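Local coordinates for uncharacterized protein (Staphylococcus aureus subsp. aureus Mu50, PDB 4QPV) that is of unknown function and belongs to the DUF1672 family, with a unique fold built on a kinked-helix-beta-beta-beta repeat, at residues Met22-Pro34 with Tyr154-Gln166. Residues are numbered along the deposited sequence; the frame is centred on the assembly and turned at random.
Sequences MEASKYVGQGFQP and YTGYTENAIMKTQ
T158 OG1 donates to Y27 O at 2.6 Å, in the plane of that carbonyl. The same OG1 accepts from A161 N at 3.1 Å, the N-cap bond of helix 159-165. With chi1 at 66°, OG1 sits between the backbone N and the carbonyl carbon of its own residue and serves both partners. T158 CG2 lies 3.4 Å from S25 O. A water bridges the two segments: it donates to A24 O and Y27 O and accepts from T158 N.

The tight apolar part lies further along the helix. T165 sits over one face of the F32 ring, a CH-pi contact with CB 3.9 Å from the ring centroid. T165 CG2 approaches F32 CG to 3.5 Å. P34 CD lies over the opposite face, toward the rim. The Y27 ring meets A161 obliquely, CD2 to CB 3.8 Å, and its OH bonds to T271 O. T165 OG1 donates to A161 O from above the carbonyl plane and accepts from Q166 NE2.

The other side is loose and exposed. V28 and N160 lie side by side, pointing the same way, CB to CB 3.7 Å, and the extended K164 chain passes V28 O with CD at 4.0 Å.

The contact thus joins the loop after strand 21-23 to helix 159-165 from its N-cap to its last residue. One threonine hydroxyl both caps the helix and ties down the loop, so the two are probably fixed together.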
loop_
_atom_site.group_PDB
_atom_site.type_symbol
_atom_site.label_atom_id
_atom_site.label_comp_id
_atom_site.label_asym_id
_atom_site.label_seq_id
_atom_site.Cartn_x
_atom_site.Cartn_y
_atom_site.Cartn_z
HETATM N N MSE A 22 -17.525 -8.415 7.695
HETATM C CA MSE A 22 -18.164 -8.599 6.413
HETATM C C MSE A 22 -17.304 -9.457 5.534
HETATM O O MSE A 22 -16.078 -9.487 5.723
HETATM C CB MSE A 22 -18.263 -7.202 5.775
HETATM C CG MSE A 22 -19.416 -7.012 4.864
HETATM SE SE MSE A 22 -19.357 -5.145 4.371
HETATM C CE MSE A 22 -20.373 -4.471 5.643
ATOM N N GLU A 23 -17.907 -10.053 4.494
ATOM C CA GLU A 23 -17.150 -10.766 3.467
ATOM C C GLU A 23 -16.260 -9.759 2.735
ATOM O O GLU A 23 -16.718 -8.665 2.357
ATOM C CB GLU A 23 -18.093 -11.487 2.485
ATOM C CG GLU A 23 -18.818 -12.639 3.153
ATOM C CD GLU A 23 -19.867 -13.344 2.321
ATOM O OE1 GLU A 23 -19.628 -13.567 1.112
ATOM O OE2 GLU A 23 -20.900 -13.743 2.903
ATOM N N ALA A 24 -14.979 -10.092 2.584
ATOM C CA ALA A 24 -14.024 -9.206 1.919
ATOM C C ALA A 24 -14.462 -8.837 0.493
ATOM O O ALA A 24 -14.243 -7.700 0.066
ATOM C CB ALA A 24 -12.668 -9.851 1.880
ATOM N N SER A 25 -15.144 -9.770 -0.212
ATOM C CA SER A 25 -15.632 -9.532 -1.582
ATOM C C SER A 25 -16.720 -8.436 -1.643
ATOM O O SER A 25 -16.937 -7.846 -2.699
ATOM C CB SER A 25 -16.181 -10.833 -2.166
ATOM O OG SER A 25 -17.302 -11.257 -1.413
ATOM N N LYS A 26 -17.393 -8.164 -0.532
ATOM C CA LYS A 26 -18.448 -7.170 -0.492
ATOM C C LYS A 26 -18.024 -5.899 0.283
ATOM O O LYS A 26 -18.775 -4.918 0.324
ATOM C CB LYS A 26 -19.719 -7.796 0.108
ATOM C CG LYS A 26 -20.305 -8.874 -0.810
ATOM C CD LYS A 26 -21.295 -9.790 -0.131
ATOM C CE LYS A 26 -21.610 -10.972 -1.026
ATOM N NZ LYS A 26 -22.490 -11.964 -0.355
ATOM N N TYR A 27 -16.840 -5.916 0.902
ATOM C CA TYR A 27 -16.401 -4.757 1.663
ATOM C C TYR A 27 -15.792 -3.674 0.743
ATOM O O TYR A 27 -14.840 -3.943 0.010
ATOM C CB TYR A 27 -15.404 -5.194 2.726
ATOM C CG TYR A 27 -14.847 -4.044 3.539
ATOM C CD1 TYR A 27 -15.645 -3.361 4.454
ATOM C CD2 TYR A 27 -13.503 -3.684 3.443
ATOM C CE1 TYR A 27 -15.132 -2.321 5.224
ATOM C CE2 TYR A 27 -12.970 -2.666 4.234
ATOM C CZ TYR A 27 -13.782 -2.005 5.138
ATOM O OH TYR A 27 -13.272 -1.015 5.934
ATOM N N VAL A 28 -16.364 -2.463 0.784
ATOM C CA VAL A 28 -15.895 -1.331 -0.019
ATOM C C VAL A 28 -15.446 -0.158 0.901
ATOM O O VAL A 28 -15.293 0.968 0.430
ATOM C CB VAL A 28 -16.928 -0.886 -1.109
ATOM C CG1 VAL A 28 -17.142 -1.998 -2.147
ATOM C CG2 VAL A 28 -18.262 -0.416 -0.501
ATOM N N GLY A 29 -15.194 -0.445 2.180
ATOM C CA GLY A 29 -14.748 0.574 3.130
ATOM C C GLY A 29 -15.835 1.152 4.016
ATOM O O GLY A 29 -15.572 2.091 4.779
ATOM N N GLN A 30 -17.071 0.597 3.947
ATOM C CA GLN A 30 -18.166 1.130 4.779
ATOM C C GLN A 30 -17.846 0.851 6.264
ATOM O O GLN A 30 -17.386 -0.235 6.605
ATOM C CB GLN A 30 -19.555 0.575 4.358
ATOM C CG GLN A 30 -19.713 -0.942 4.431
ATOM C CD GLN A 30 -19.343 -1.648 3.136
ATOM O OE1 GLN A 30 -18.189 -1.663 2.703
ATOM N NE2 GLN A 30 -20.315 -2.303 2.522
ATOM N N GLY A 31 -17.954 1.880 7.088
ATOM C CA GLY A 31 -17.644 1.755 8.508
ATOM C C GLY A 31 -16.183 1.961 8.870
ATOM O O GLY A 31 -15.853 1.966 10.053
ATOM N N PHE A 32 -15.286 2.152 7.869
ATOM C CA PHE A 32 -13.862 2.379 8.146
ATOM C C PHE A 32 -13.683 3.603 9.015
ATOM O O PHE A 32 -14.169 4.697 8.682
ATOM C CB PHE A 32 -13.033 2.517 6.854
ATOM C CG PHE A 32 -11.584 2.913 7.088
ATOM C CD1 PHE A 32 -10.719 2.075 7.783
ATOM C CD2 PHE A 32 -11.092 4.126 6.615
ATOM C CE1 PHE A 32 -9.375 2.427 7.973
ATOM C CE2 PHE A 32 -9.759 4.480 6.804
ATOM C CZ PHE A 32 -8.905 3.636 7.497
ATOM N N GLN A 33 -13.032 3.419 10.165
ATOM C CA GLN A 33 -12.818 4.534 11.088
ATOM C C GLN A 33 -11.599 4.324 11.976
ATOM O O GLN A 33 -11.701 3.598 12.963
ATOM C CB GLN A 33 -14.066 4.759 11.992
ATOM C CG GLN A 33 -13.995 5.990 12.926
ATOM C CD GLN A 33 -13.631 7.252 12.168
ATOM O OE1 GLN A 33 -12.502 7.752 12.233
ATOM N NE2 GLN A 33 -14.544 7.728 11.358
ATOM N N PRO A 34 -10.473 5.022 11.715
ATOM C CA PRO A 34 -9.344 4.968 12.659
ATOM C C PRO A 34 -9.742 5.515 14.045
ATOM O O PRO A 34 -10.715 6.282 14.149
ATOM C CB PRO A 34 -8.286 5.865 11.983
ATOM C CG PRO A 34 -8.645 5.837 10.516
ATOM C CD PRO A 34 -10.151 5.903 10.569
ATOM N N TYR A 154 -10.109 -18.062 -4.067
ATOM C CA TYR A 154 -9.840 -16.849 -3.300
ATOM C C TYR A 154 -10.325 -15.610 -4.073
ATOM O O TYR A 154 -10.660 -15.672 -5.257
ATOM C CB TYR A 154 -8.313 -16.717 -2.944
ATOM C CG TYR A 154 -7.391 -16.577 -4.146
ATOM C CD1 TYR A 154 -7.239 -15.350 -4.804
ATOM C CD2 TYR A 154 -6.638 -17.656 -4.598
ATOM C CE1 TYR A 154 -6.423 -15.227 -5.931
ATOM C CE2 TYR A 154 -5.845 -17.554 -5.744
ATOM C CZ TYR A 154 -5.718 -16.333 -6.391
ATOM O OH TYR A 154 -4.928 -16.261 -7.511
ATOM N N THR A 155 -10.334 -14.488 -3.381
ATOM C CA THR A 155 -10.537 -13.138 -3.910
ATOM C C THR A 155 -9.513 -12.273 -3.218
ATOM O O THR A 155 -8.933 -12.679 -2.205
ATOM C CB THR A 155 -11.986 -12.606 -3.649
ATOM O OG1 THR A 155 -12.133 -12.341 -2.255
ATOM C CG2 THR A 155 -13.090 -13.545 -4.139
ATOM N N GLY A 156 -9.349 -11.056 -3.689
ATOM C CA GLY A 156 -8.527 -10.103 -2.965
ATOM C C GLY A 156 -9.474 -9.134 -2.280
ATOM O O GLY A 156 -10.676 -9.396 -2.172
ATOM N N TYR A 157 -8.958 -7.987 -1.844
ATOM C CA TYR A 157 -9.822 -6.891 -1.381
ATOM C C TYR A 157 -10.575 -6.331 -2.586
ATOM O O TYR A 157 -10.141 -6.574 -3.705
ATOM C CB TYR A 157 -8.911 -5.765 -0.881
ATOM C CG TYR A 157 -8.394 -5.854 0.528
ATOM C CD1 TYR A 157 -9.197 -5.488 1.611
ATOM C CD2 TYR A 157 -7.043 -6.093 0.773
ATOM C CE1 TYR A 157 -8.691 -5.466 2.913
ATOM C CE2 TYR A 157 -6.527 -6.075 2.067
ATOM C CZ TYR A 157 -7.350 -5.750 3.129
ATOM O OH TYR A 157 -6.799 -5.682 4.373
ATOM N N THR A 158 -11.597 -5.505 -2.397
ATOM C CA THR A 158 -12.188 -4.779 -3.521
ATOM C C THR A 158 -11.299 -3.556 -3.815
ATOM O O THR A 158 -10.542 -3.098 -2.935
ATOM C CB THR A 158 -13.627 -4.310 -3.223
ATOM O OG1 THR A 158 -13.578 -3.318 -2.169
ATOM C CG2 THR A 158 -14.572 -5.466 -2.880
ATOM N N GLU A 159 -11.433 -2.997 -5.018
ATOM C CA GLU A 159 -10.682 -1.803 -5.388
ATOM C C GLU A 159 -11.064 -0.636 -4.457
ATOM O O GLU A 159 -10.179 0.104 -4.024
ATOM C CB GLU A 159 -10.923 -1.446 -6.869
ATOM C CG GLU A 159 -10.302 -2.448 -7.829
ATOM C CD GLU A 159 -10.263 -2.020 -9.285
ATOM O OE1 GLU A 159 -9.368 -1.221 -9.643
ATOM O OE2 GLU A 159 -11.104 -2.508 -10.075
ATOM N N ASN A 160 -12.359 -0.486 -4.104
ATOM C CA ASN A 160 -12.770 0.610 -3.215
ATOM C C ASN A 160 -12.160 0.472 -1.835
ATOM O O ASN A 160 -11.717 1.468 -1.262
ATOM C CB ASN A 160 -14.277 0.697 -3.088
ATOM C CG ASN A 160 -14.931 1.480 -4.182
ATOM O OD1 ASN A 160 -15.811 0.982 -4.875
ATOM N ND2 ASN A 160 -14.517 2.720 -4.355
ATOM N N ALA A 161 -12.107 -0.774 -1.314
ATOM C CA ALA A 161 -11.530 -1.003 0.010
ATOM C C ALA A 161 -10.057 -0.574 0.039
ATOM O O ALA A 161 -9.655 0.112 0.977
ATOM C CB ALA A 161 -11.659 -2.480 0.398
ATOM N N ILE A 162 -9.259 -0.945 -0.983
ATOM C CA ILE A 162 -7.829 -0.583 -0.941
ATOM C C ILE A 162 -7.635 0.944 -1.129
ATOM O O ILE A 162 -6.754 1.527 -0.490
ATOM C CB ILE A 162 -6.954 -1.403 -1.933
ATOM C CG1 ILE A 162 -7.282 -1.099 -3.391
ATOM C CG2 ILE A 162 -6.995 -2.943 -1.639
ATOM C CD1 ILE A 162 -6.324 -1.699 -4.402
HETATM N N MSE A 163 -8.466 1.568 -1.973
HETATM C CA MSE A 163 -8.343 3.010 -2.234
HETATM C C MSE A 163 -8.716 3.836 -1.003
HETATM O O MSE A 163 -8.005 4.801 -0.681
HETATM C CB MSE A 163 -9.202 3.428 -3.439
HETATM C CG MSE A 163 -8.615 2.977 -4.771
HETATM SE SE MSE A 163 -6.788 3.647 -5.123
HETATM C CE MSE A 163 -6.044 1.970 -5.551
ATOM N N LYS A 164 -9.755 3.446 -0.285
ATOM C CA LYS A 164 -10.215 4.214 0.874
ATOM C C LYS A 164 -9.632 3.841 2.227
ATOM O O LYS A 164 -9.752 4.655 3.158
ATOM C CB LYS A 164 -11.738 4.087 0.947
ATOM C CG LYS A 164 -12.411 4.758 -0.245
ATOM C CD LYS A 164 -13.911 4.682 -0.220
ATOM C CE LYS A 164 -14.459 5.274 -1.505
ATOM N NZ LYS A 164 -15.800 5.887 -1.309
ATOM N N THR A 165 -9.074 2.613 2.388
ATOM C CA THR A 165 -8.704 2.190 3.744
ATOM C C THR A 165 -7.249 1.780 3.943
ATOM O O THR A 165 -6.868 1.483 5.081
ATOM C CB THR A 165 -9.620 1.026 4.201
ATOM O OG1 THR A 165 -9.250 -0.213 3.572
ATOM C CG2 THR A 165 -11.114 1.307 3.988
ATOM N N GLN A 166 -6.456 1.700 2.870
ATOM C CA GLN A 166 -5.073 1.211 2.975
ATOM C C GLN A 166 -4.088 2.318 2.640
ATOM O O GLN A 166 -4.417 3.225 1.863
ATOM C CB GLN A 166 -4.872 -0.024 2.067
ATOM C CG GLN A 166 -5.910 -1.164 2.337
ATOM C CD GLN A 166 -5.772 -1.793 3.717
ATOM O OE1 GLN A 166 -4.691 -2.220 4.142
ATOM N NE2 GLN A 166 -6.876 -1.872 4.449
HETATM O O HOH W 1 -12.631 -5.675 0.371
#